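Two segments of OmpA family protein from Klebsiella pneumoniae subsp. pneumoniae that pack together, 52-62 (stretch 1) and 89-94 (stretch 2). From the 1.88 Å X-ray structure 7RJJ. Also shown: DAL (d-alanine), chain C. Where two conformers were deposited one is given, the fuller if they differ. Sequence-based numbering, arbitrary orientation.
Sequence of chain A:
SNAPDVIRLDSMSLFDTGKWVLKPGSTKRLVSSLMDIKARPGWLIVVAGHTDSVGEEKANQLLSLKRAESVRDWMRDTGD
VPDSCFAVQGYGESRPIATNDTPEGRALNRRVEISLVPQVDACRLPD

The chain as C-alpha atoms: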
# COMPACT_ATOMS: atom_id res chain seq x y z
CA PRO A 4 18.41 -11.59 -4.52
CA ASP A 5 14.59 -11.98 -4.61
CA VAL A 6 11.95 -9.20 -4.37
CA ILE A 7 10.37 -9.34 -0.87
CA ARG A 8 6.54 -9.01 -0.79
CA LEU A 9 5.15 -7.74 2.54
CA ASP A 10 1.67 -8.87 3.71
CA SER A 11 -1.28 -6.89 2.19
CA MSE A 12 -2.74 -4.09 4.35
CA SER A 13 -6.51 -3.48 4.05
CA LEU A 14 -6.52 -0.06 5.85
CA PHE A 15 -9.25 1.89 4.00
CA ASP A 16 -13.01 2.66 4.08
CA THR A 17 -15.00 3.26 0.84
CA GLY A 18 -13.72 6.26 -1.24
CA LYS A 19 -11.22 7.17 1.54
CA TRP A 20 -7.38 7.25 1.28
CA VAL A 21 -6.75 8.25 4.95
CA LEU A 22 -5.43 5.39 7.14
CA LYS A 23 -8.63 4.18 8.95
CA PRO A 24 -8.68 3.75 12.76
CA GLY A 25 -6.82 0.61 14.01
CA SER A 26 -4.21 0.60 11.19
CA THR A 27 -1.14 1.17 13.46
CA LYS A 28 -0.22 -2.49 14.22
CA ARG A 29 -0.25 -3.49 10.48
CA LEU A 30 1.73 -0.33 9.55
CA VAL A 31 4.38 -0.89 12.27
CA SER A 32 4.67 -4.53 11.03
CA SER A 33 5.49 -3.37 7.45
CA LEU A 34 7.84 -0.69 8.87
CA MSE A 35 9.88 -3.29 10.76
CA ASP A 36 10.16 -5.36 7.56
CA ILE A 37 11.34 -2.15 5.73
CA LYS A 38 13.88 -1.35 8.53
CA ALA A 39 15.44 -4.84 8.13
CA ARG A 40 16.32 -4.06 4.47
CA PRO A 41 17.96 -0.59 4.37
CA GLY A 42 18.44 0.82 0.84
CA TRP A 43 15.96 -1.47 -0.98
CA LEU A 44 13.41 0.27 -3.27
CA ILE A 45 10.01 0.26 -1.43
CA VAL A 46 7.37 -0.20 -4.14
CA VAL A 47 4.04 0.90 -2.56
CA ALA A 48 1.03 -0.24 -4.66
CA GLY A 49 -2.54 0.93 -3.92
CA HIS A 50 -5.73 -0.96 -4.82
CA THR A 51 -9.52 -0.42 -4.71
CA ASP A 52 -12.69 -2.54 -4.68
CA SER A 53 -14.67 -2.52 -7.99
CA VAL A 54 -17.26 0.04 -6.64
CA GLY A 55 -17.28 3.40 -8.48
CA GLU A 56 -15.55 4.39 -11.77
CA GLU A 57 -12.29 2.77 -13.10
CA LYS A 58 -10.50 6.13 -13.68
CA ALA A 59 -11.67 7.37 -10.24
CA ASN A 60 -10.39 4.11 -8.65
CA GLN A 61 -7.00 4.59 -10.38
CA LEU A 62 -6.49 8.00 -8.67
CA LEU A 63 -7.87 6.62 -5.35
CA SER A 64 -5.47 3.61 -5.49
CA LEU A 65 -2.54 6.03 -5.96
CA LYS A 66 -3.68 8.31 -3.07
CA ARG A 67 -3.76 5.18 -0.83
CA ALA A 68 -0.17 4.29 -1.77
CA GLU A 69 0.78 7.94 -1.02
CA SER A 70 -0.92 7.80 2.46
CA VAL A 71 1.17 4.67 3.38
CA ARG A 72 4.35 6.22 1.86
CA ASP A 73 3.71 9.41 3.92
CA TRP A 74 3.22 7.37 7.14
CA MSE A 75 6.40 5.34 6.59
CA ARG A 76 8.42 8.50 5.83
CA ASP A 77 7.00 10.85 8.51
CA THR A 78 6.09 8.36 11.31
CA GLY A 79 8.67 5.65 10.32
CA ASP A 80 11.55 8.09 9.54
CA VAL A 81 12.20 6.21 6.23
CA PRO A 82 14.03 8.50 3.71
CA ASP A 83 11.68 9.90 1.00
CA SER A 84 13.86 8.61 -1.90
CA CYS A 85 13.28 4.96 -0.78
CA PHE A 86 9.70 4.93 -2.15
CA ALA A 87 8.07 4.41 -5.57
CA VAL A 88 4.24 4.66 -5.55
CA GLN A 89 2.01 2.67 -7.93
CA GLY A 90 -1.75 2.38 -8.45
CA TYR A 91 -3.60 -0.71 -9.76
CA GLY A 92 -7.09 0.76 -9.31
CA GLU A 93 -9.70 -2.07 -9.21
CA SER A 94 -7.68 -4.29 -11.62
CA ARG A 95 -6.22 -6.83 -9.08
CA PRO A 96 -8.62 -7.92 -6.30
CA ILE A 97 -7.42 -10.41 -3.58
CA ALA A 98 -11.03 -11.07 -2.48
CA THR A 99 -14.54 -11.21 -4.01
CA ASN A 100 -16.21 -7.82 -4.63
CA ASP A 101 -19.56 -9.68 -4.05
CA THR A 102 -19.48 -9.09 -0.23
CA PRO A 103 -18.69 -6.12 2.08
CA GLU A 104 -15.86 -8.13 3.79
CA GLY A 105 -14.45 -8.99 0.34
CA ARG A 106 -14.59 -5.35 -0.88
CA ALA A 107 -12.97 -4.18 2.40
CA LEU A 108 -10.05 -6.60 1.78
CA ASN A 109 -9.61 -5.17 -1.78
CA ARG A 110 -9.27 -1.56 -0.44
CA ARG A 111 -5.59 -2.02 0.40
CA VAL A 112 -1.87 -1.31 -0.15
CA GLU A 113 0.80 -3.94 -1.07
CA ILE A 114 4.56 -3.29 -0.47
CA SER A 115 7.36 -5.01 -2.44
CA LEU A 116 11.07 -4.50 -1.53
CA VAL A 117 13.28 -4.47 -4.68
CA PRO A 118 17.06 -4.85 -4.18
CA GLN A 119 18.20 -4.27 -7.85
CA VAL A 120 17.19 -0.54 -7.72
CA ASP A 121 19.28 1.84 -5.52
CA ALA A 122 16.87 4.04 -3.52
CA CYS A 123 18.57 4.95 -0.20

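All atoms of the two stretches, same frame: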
# COMPACT_ATOMS: atom_id res chain seq x y z
N ASP A 52 -11.66 -1.52 -4.37
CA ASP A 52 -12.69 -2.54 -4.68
C ASP A 52 -13.25 -2.12 -6.05
O ASP A 52 -12.81 -1.05 -6.55
CB ASP A 52 -13.72 -2.67 -3.55
CG ASP A 52 -14.49 -1.39 -3.26
OD1 ASP A 52 -14.62 -0.58 -4.19
OD2 ASP A 52 -14.94 -1.21 -2.09
N SER A 53 -14.16 -2.89 -6.64
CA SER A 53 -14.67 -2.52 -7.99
C SER A 53 -15.84 -1.52 -7.92
O SER A 53 -16.45 -1.29 -8.96
CB SER A 53 -15.07 -3.76 -8.74
OG SER A 53 -16.13 -4.40 -8.06
N VAL A 54 -16.14 -0.95 -6.74
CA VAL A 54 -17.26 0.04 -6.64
C VAL A 54 -16.78 1.37 -7.22
O VAL A 54 -15.58 1.67 -7.11
CB VAL A 54 -17.78 0.19 -5.19
CG1 VAL A 54 -18.76 1.35 -5.05
CG2 VAL A 54 -18.40 -1.10 -4.68
N GLY A 55 -17.66 2.10 -7.91
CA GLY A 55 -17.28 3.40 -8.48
C GLY A 55 -16.78 3.28 -9.91
O GLY A 55 -17.03 2.24 -10.54
N GLU A 56 -16.04 4.30 -10.37
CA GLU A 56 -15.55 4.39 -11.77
C GLU A 56 -14.05 4.06 -11.83
O GLU A 56 -13.29 4.55 -10.97
CB GLU A 56 -15.95 5.77 -12.32
CG GLU A 56 -15.73 5.96 -13.82
CD GLU A 56 -14.35 6.43 -14.25
OE1 GLU A 56 -13.78 7.29 -13.55
OE2 GLU A 56 -13.86 5.95 -15.30
N GLU A 57 -13.68 3.26 -12.84
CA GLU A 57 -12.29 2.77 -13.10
C GLU A 57 -11.26 3.90 -12.99
O GLU A 57 -10.27 3.73 -12.25
CB GLU A 57 -12.23 2.11 -14.48
CG GLU A 57 -10.85 1.62 -14.87
CD GLU A 57 -10.78 0.90 -16.20
OE1 GLU A 57 -11.83 0.75 -16.86
OE2 GLU A 57 -9.67 0.48 -16.58
N LYS A 58 -11.46 5.00 -13.72
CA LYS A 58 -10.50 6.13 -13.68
C LYS A 58 -10.46 6.70 -12.26
O LYS A 58 -9.36 7.00 -11.77
CB LYS A 58 -10.90 7.20 -14.71
CG LYS A 58 -9.88 8.30 -14.95
CD LYS A 58 -8.56 7.81 -15.51
CE LYS A 58 -7.60 8.93 -15.86
NZ LYS A 58 -8.14 9.79 -16.94
N ALA A 59 -11.62 6.84 -11.62
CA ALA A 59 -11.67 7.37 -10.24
C ALA A 59 -10.89 6.43 -9.31
O ALA A 59 -10.08 6.92 -8.48
CB ALA A 59 -13.10 7.55 -9.79
N ASN A 60 -11.08 5.12 -9.49
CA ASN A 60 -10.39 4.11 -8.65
C ASN A 60 -8.88 4.17 -8.91
O ASN A 60 -8.13 3.95 -7.98
CB ASN A 60 -10.99 2.71 -8.86
CG ASN A 60 -12.34 2.56 -8.18
OD1 ASN A 60 -12.58 3.14 -7.12
ND2 ASN A 60 -13.21 1.77 -8.78
N GLN A 61 -8.46 4.50 -10.14
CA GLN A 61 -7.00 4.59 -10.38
C GLN A 61 -6.41 5.68 -9.48
O GLN A 61 -5.42 5.40 -8.76
CB GLN A 61 -6.70 4.86 -11.86
CG GLN A 61 -5.23 5.04 -12.15
CD GLN A 61 -4.41 3.84 -11.75
OE1 GLN A 61 -4.88 2.71 -11.77
NE2 GLN A 61 -3.15 4.09 -11.41
N LEU A 62 -7.00 6.88 -9.51
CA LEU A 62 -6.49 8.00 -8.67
C LEU A 62 -6.56 7.60 -7.19
O LEU A 62 -5.57 7.83 -6.47
CB LEU A 62 -7.33 9.26 -8.93
CG LEU A 62 -6.95 10.49 -8.09
CD1 LEU A 62 -5.52 10.95 -8.39
CD2 LEU A 62 -7.91 11.64 -8.34
N GLN A 89 2.69 3.31 -6.78
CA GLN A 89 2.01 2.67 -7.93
C GLN A 89 0.53 2.53 -7.63
O GLN A 89 0.19 2.41 -6.44
CB GLN A 89 2.63 1.28 -8.11
CG GLN A 89 2.05 0.45 -9.24
CD GLN A 89 2.70 -0.91 -9.31
OE1 GLN A 89 3.31 -1.38 -8.36
NE2 GLN A 89 2.52 -1.59 -10.43
N GLY A 90 -0.31 2.60 -8.65
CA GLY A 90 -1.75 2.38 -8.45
C GLY A 90 -2.25 1.32 -9.41
O GLY A 90 -1.87 1.39 -10.58
N TYR A 91 -2.98 0.33 -8.91
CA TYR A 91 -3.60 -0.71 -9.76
C TYR A 91 -5.10 -0.47 -9.91
O TYR A 91 -5.76 -1.24 -10.62
CB TYR A 91 -3.41 -2.11 -9.17
CG TYR A 91 -2.05 -2.71 -9.41
CD1 TYR A 91 -1.79 -3.42 -10.57
CD2 TYR A 91 -1.03 -2.57 -8.50
CE1 TYR A 91 -0.55 -3.98 -10.81
CE2 TYR A 91 0.21 -3.12 -8.72
CZ TYR A 91 0.45 -3.85 -9.87
OH TYR A 91 1.68 -4.40 -10.09
N GLY A 92 -5.64 0.54 -9.22
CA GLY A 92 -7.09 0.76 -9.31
C GLY A 92 -7.84 -0.48 -8.84
O GLY A 92 -7.41 -1.08 -7.83
N GLU A 93 -8.88 -0.88 -9.58
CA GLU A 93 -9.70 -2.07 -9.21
C GLU A 93 -9.22 -3.31 -9.97
O GLU A 93 -9.86 -4.38 -9.83
CB GLU A 93 -11.16 -1.81 -9.62
CG GLU A 93 -11.33 -1.68 -11.12
CD GLU A 93 -12.64 -1.08 -11.61
OE1 GLU A 93 -13.24 -0.26 -10.87
OE2 GLU A 93 -13.06 -1.45 -12.72
N SER A 94 -8.12 -3.20 -10.71
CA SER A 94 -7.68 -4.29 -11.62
C SER A 94 -7.23 -5.57 -10.91
O SER A 94 -7.37 -6.62 -11.58
CB SER A 94 -6.60 -3.78 -12.54
OG SER A 94 -5.44 -3.42 -11.80
N DAL C . -14.00 1.57 -5.17
CA DAL C . -14.29 2.15 -3.83
CB DAL C . -14.71 3.59 -3.97
C DAL C . -13.06 2.01 -2.92
O DAL C . -12.96 2.67 -1.89
OXT DAL C . -12.14 1.22 -3.18
O HOH W 1 -15.42 0.57 -12.08
O HOH W 2 -9.40 1.20 -11.77

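Carboxamide side chains are well suited to tying a helix to a loop, because each carries a donor and an acceptor on one short arm and can serve two partners at once. The contact between residues 52-62 and 89-94 of this OmpA family protein illustrates the principle with two such side chains, Asn-60 and Gln-61, adjacent in the first turns of a helix.

Asn-60 makes the shorter of the two direct hydrogen bonds across the contact. Its ND2 donates to Glu-93 OE1 at 2.9 Å, and the same nitrogen donates to Val-54 O, also at 2.9 Å, so the amide joins the loop before the helix to the neighbouring stretch. The other end of the amide is equally engaged: Asn-60 OD1 accepts a hydrogen bond from N of the bound d-alanine at 2.9 Å. The ligand nitrogen also donates to Val-54 O over 2.5 Å, while the backbone Asp-52 N donates to the ligand OXT at 3.0 Å. Asn-60 thus links the ligand site directly to the contact, and its burial fits this central position.

Gln-61 reaches the second stretch differently. Its CA-to-CB bond points sideways, but the t, p conformation of chi1 and chi2 brings the amide nearer, and NE2 donates to Gly-90 O at 3.1 Å with a favourable angle of 161°. Gln-61 OE1 lies 3.4 Å from Gly-92 N, but the angle is poor and this approach is not a hydrogen bond.

Water extends the direct bonding. One molecule donates to both Gly-55 O, at 2.8 Å, and Glu-93 OE1, at 2.6 Å, so the carboxylate oxygen that receives Asn-60 is also bridged to the loop. A second water donates to Glu-57 O at 2.7 Å and accepts from Glu-93 N at 3.1 Å, connecting the two backbones.

These interactions depend on how each stretch is shaped. Glu-56 caps the helix, its OE2 accepting from Lys-58 N at 3.0 Å and its OE1 from Ala-59 N at 2.9 Å; these otherwise unpaired amides are thereby satisfied where the helix starts. In the other stretch, a type II' turn from Tyr-91 to Ser-94 is closed by Ser-94 N donating to Tyr-91 O at 3.1 Å.

Packing completes the contact, which buries 351 Å² in all. Glu-93 has the largest share: its CB lies 3.6 Å from Asp-52 O, and its OE1 is 3.9 Å from Glu-57 CA. Glycine allows close approach where the second stretch meets Asn-60 and Gln-61. Gly-92 CA sits 3.6 Å from Asn-60 O, and its positive phi by itself favours glycine; an ideal CB there would be tight against Gln-61 OE1, at 3.2 Å. At Gly-90 an ideal CB would lie 2.9 Å from Gln-61 NE2, a clash. The absence of side chains at these two positions therefore leaves room for the glutamine amide to lie against the backbone it binds.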